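Local coordinates for protein transcriptional regulator, MarR family (Bacillus cereus, PDB 4XRF) that probably binds DNA as a winged helix-turn-helix transcriptional regulator of the MarR family and can hold isoquinoline and lauric acid, at residues V77-D82 with V89-T94. Residues are numbered along the deposited sequence; the frame is centred on the assembly and turned at random.
Sequences VERYHD and VIIELT
Four backbone hydrogen bonds tie strand 77-81 to strand 89-93, two at each hydrogen-bonded pair. Between Glu78 and Glu92, Glu78 N reaches Glu92 O at 2.7 Å, almost along the C=O axis, while the return bond from Glu92 N to Glu78 O is more bent, 144° at the hydrogen. Tyr80 and Ile90 form the straighter couple, with Ile90 N to Tyr80 O at 2.8 Å and 166°. CA-H...O contacts fill the intervals, among them Ile91 CA to Glu78 O at 3.4 Å. This antiparallel ladder is the beta hairpin that forms the wing of the winged helix-turn-helix domain; strand 48-49 extends it beyond 89-93 through backbone bonds of Val89 with Ala50 and Ile91 with Ser48.

Alternation then sorts the side chains. With CG held in the crowded position between N and the carbonyl carbon (chi1 67°), the Tyr80 ring lies over its cross-strand neighbour, and Ile90 CB sits over one ring face in a CH-pi contact, 3.8 Å from the centroid and offset toward the rim. Ile90 CG2 lies 3.4 Å from Tyr80 OH. The carboxylates of Glu78 and Glu92 share this face without touching, OE2 and OE1 being 6.0 Å apart in one of two Glu78 conformers, so any repulsion would be slight.

On the reverse face, the aliphatic part of Arg79 lies alongside both Val89 and Ile91: Arg79 CD meets Val89 CG1 at 3.6 Å, and Arg79 CG touches Ile91 CD1. The chain then bends at chi3, and the guanidinium forms a salt bridge with Asp69 of helix 61-73. Ile91 CG2 packs 3.9 Å from Val77 CB, both residues buried against Leu42 of helix 33-45. Thr94 N-caps helix 95-106 through OG1, bonded to Gly97 N and Glu75 O, while its CG2 rests against the Val77-Glu78 peptide.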
ATOM      1  N   VAL A  77       9.217  16.912 -18.677  1.00 36.03           N
ATOM      2  CA  VAL A  77       8.389  17.665 -19.622  1.00 36.71           C
ATOM      3  C   VAL A  77       8.527  19.155 -19.341  1.00 38.39           C
ATOM      4  O   VAL A  77       8.994  19.535 -18.267  1.00 38.39           O
ATOM      5  CB  VAL A  77       6.883  17.280 -19.540  1.00 35.30           C
ATOM      6  CG1 VAL A  77       6.671  15.783 -19.777  1.00 34.23           C
ATOM      7  CG2 VAL A  77       6.263  17.714 -18.215  1.00 34.69           C
ATOM      8  N   GLU A  78       8.137  19.980 -20.316  1.00 40.14           N
ATOM      9  CA  GLU A  78       7.990  21.407 -20.104  0.50 41.70           C
ATOM     10  C   GLU A  78       6.536  21.811 -20.379  1.00 41.84           C
ATOM     11  O   GLU A  78       5.891  21.287 -21.300  1.00 41.25           O
ATOM     12  CB  GLU A  78       8.966  22.176 -20.999  0.50 43.66           C
ATOM     13  CG  GLU A  78       9.407  23.524 -20.449  0.50 45.14           C
ATOM     14  CD  GLU A  78      10.897  23.751 -20.634  0.50 46.69           C
ATOM     15  OE1 GLU A  78      11.695  23.088 -19.941  0.50 46.32           O
ATOM     16  OE2 GLU A  78      11.275  24.589 -21.474  0.50 48.42           O
ATOM     17  N   ARG A  79       6.018  22.713 -19.550  1.00 42.83           N
ATOM     18  CA  ARG A  79       4.693  23.271 -19.719  1.00 43.99           C
ATOM     19  C   ARG A  79       4.871  24.723 -20.131  1.00 46.45           C
ATOM     20  O   ARG A  79       5.732  25.428 -19.609  1.00 47.23           O
ATOM     21  CB  ARG A  79       3.896  23.204 -18.416  1.00 43.98           C
ATOM     22  CG  ARG A  79       2.562  23.952 -18.445  1.00 45.68           C
ATOM     23  CD  ARG A  79       1.668  23.476 -17.308  1.00 46.47           C
ATOM     24  NE  ARG A  79       2.309  23.678 -16.009  1.00 47.92           N
ATOM     25  CZ  ARG A  79       2.054  22.977 -14.910  1.00 47.44           C
ATOM     26  NH1 ARG A  79       1.172  21.975 -14.914  1.00 46.32           N
ATOM     27  NH2 ARG A  79       2.701  23.286 -13.795  1.00 48.30           N
ATOM     28  N   TYR A  80       4.069  25.149 -21.091  1.00 47.43           N
ATOM     29  CA  TYR A  80       4.026  26.544 -21.457  1.00 50.78           C
ATOM     30  C   TYR A  80       2.637  26.902 -21.977  1.00 50.14           C
ATOM     31  O   TYR A  80       1.817  26.028 -22.289  1.00 48.21           O
ATOM     32  CB  TYR A  80       5.121  26.885 -22.480  1.00 54.15           C
ATOM     33  CG  TYR A  80       4.915  26.240 -23.828  1.00 55.84           C
ATOM     34  CD1 TYR A  80       5.363  24.937 -24.076  1.00 55.51           C
ATOM     35  CD2 TYR A  80       4.278  26.935 -24.853  1.00 58.49           C
ATOM     36  CE1 TYR A  80       5.177  24.343 -25.315  1.00 56.83           C
ATOM     37  CE2 TYR A  80       4.081  26.356 -26.094  1.00 60.26           C
ATOM     38  CZ  TYR A  80       4.536  25.063 -26.319  1.00 59.25           C
ATOM     39  OH  TYR A  80       4.325  24.497 -27.556  1.00 60.85           O
ATOM     40  N   HIS A  81       2.390  28.201 -22.036  1.00 51.28           N
ATOM     41  CA  HIS A  81       1.143  28.741 -22.531  1.00 51.99           C
ATOM     42  C   HIS A  81       1.422  29.282 -23.918  1.00 52.75           C
ATOM     43  O   HIS A  81       2.480  29.871 -24.163  1.00 52.98           O
ATOM     44  CB  HIS A  81       0.646  29.850 -21.592  1.00 54.09           C
ATOM     45  CG  HIS A  81       0.319  29.365 -20.211  1.00 53.95           C
ATOM     46  ND1 HIS A  81       1.256  28.773 -19.385  1.00 53.54           N
ATOM     47  CD2 HIS A  81      -0.843  29.373 -19.512  1.00 54.30           C
ATOM     48  CE1 HIS A  81       0.685  28.432 -18.242  1.00 53.06           C
ATOM     49  NE2 HIS A  81      -0.586  28.792 -18.291  1.00 53.96           N
ATOM     50  N   ASP A  82       0.489  29.057 -24.839  1.00 52.82           N
ATOM     51  CA  ASP A  82       0.609  29.657 -26.153  1.00 54.93           C
ATOM     52  C   ASP A  82       0.870  31.147 -25.929  1.00 57.11           C
ATOM     53  O   ASP A  82       0.285  31.764 -25.023  1.00 57.18           O
ATOM     54  CB  ASP A  82      -0.662  29.433 -26.984  1.00 55.59           C
ATOM     55  CG  ASP A  82      -0.540  30.006 -28.385  1.00 58.10           C
ATOM     56  OD1 ASP A  82      -0.069  29.265 -29.276  1.00 58.41           O
ATOM     57  OD2 ASP A  82      -0.888  31.193 -28.585  1.00 60.12           O
ATOM     58  N   VAL A  89      -2.700  25.587 -22.770  1.00 45.15           N
ATOM     59  CA  VAL A  89      -1.559  25.033 -22.025  1.00 43.34           C
ATOM     60  C   VAL A  89      -1.011  23.840 -22.805  1.00 41.96           C
ATOM     61  O   VAL A  89      -1.725  22.846 -23.027  1.00 41.09           O
ATOM     62  CB  VAL A  89      -1.997  24.584 -20.609  1.00 42.39           C
ATOM     63  CG1 VAL A  89      -0.816  24.031 -19.803  1.00 41.44           C
ATOM     64  CG2 VAL A  89      -2.697  25.712 -19.854  1.00 43.56           C
ATOM     65  N   ILE A  90       0.248  23.954 -23.226  1.00 41.73           N
ATOM     66  CA  ILE A  90       0.920  22.914 -23.992  1.00 41.04           C
ATOM     67  C   ILE A  90       1.987  22.189 -23.149  1.00 39.95           C
ATOM     68  O   ILE A  90       2.798  22.833 -22.464  1.00 40.03           O
ATOM     69  CB  ILE A  90       1.607  23.484 -25.248  1.00 42.51           C
ATOM     70  CG1 ILE A  90       0.663  24.386 -26.055  1.00 44.46           C
ATOM     71  CG2 ILE A  90       2.197  22.358 -26.097  1.00 42.26           C
ATOM     72  CD1 ILE A  90      -0.521  23.681 -26.666  1.00 44.50           C
ATOM     73  N   ILE A  91       1.982  20.856 -23.230  1.00 38.70           N
ATOM     74  CA  ILE A  91       2.970  20.013 -22.567  1.00 37.85           C
ATOM     75  C   ILE A  91       3.873  19.360 -23.619  1.00 38.68           C
ATOM     76  O   ILE A  91       3.405  18.881 -24.661  1.00 38.91           O
ATOM     77  CB  ILE A  91       2.318  18.925 -21.670  1.00 36.29           C
ATOM     78  CG1 ILE A  91       1.174  19.503 -20.816  1.00 36.16           C
ATOM     79  CG2 ILE A  91       3.365  18.216 -20.812  1.00 35.55           C
ATOM     80  CD1 ILE A  91       1.549  20.679 -19.938  1.00 36.65           C
ATOM     81  N   GLU A  92       5.166  19.341 -23.327  1.00 39.31           N
ATOM     82  CA  GLU A  92       6.168  18.890 -24.266  1.00 41.02           C
ATOM     83  C   GLU A  92       7.248  18.090 -23.545  1.00 40.66           C
ATOM     84  O   GLU A  92       7.698  18.484 -22.481  1.00 39.94           O
ATOM     85  CB  GLU A  92       6.816  20.106 -24.900  1.00 43.65           C
ATOM     86  CG  GLU A  92       7.770  19.764 -26.013  1.00 46.97           C
ATOM     87  CD  GLU A  92       8.235  20.999 -26.753  1.00 50.66           C
ATOM     88  OE1 GLU A  92       9.109  21.731 -26.228  1.00 52.64           O
ATOM     89  OE2 GLU A  92       7.720  21.238 -27.858  1.00 52.15           O
ATOM     90  N   LEU A  93       7.677  16.993 -24.161  1.00 41.24           N
ATOM     91  CA  LEU A  93       8.784  16.175 -23.665  1.00 41.99           C
ATOM     92  C   LEU A  93      10.089  16.982 -23.719  1.00 43.21           C
ATOM     93  O   LEU A  93      10.343  17.685 -24.700  1.00 44.39           O
ATOM     94  CB  LEU A  93       8.888  14.955 -24.566  1.00 43.20           C
ATOM     95  CG  LEU A  93       9.140  13.544 -24.084  1.00 43.89           C
ATOM     96  CD1 LEU A  93       8.324  13.169 -22.850  1.00 42.29           C
ATOM     97  CD2 LEU A  93       8.859  12.619 -25.260  1.00 44.65           C
ATOM     98  N   THR A  94      10.898  16.927 -22.667  1.00 42.69           N
ATOM     99  CA  THR A  94      12.249  17.498 -22.763  1.00 44.30           C
ATOM    100  C   THR A  94      13.204  16.439 -23.329  1.00 45.42           C
ATOM    101  O   THR A  94      12.821  15.276 -23.496  1.00 44.47           O
ATOM    102  CB  THR A  94      12.778  18.032 -21.411  1.00 44.11           C
ATOM    103  OG1 THR A  94      12.828  16.965 -20.458  1.00 42.94           O
ATOM    104  CG2 THR A  94      11.883  19.145 -20.873  1.00 43.34           C
TER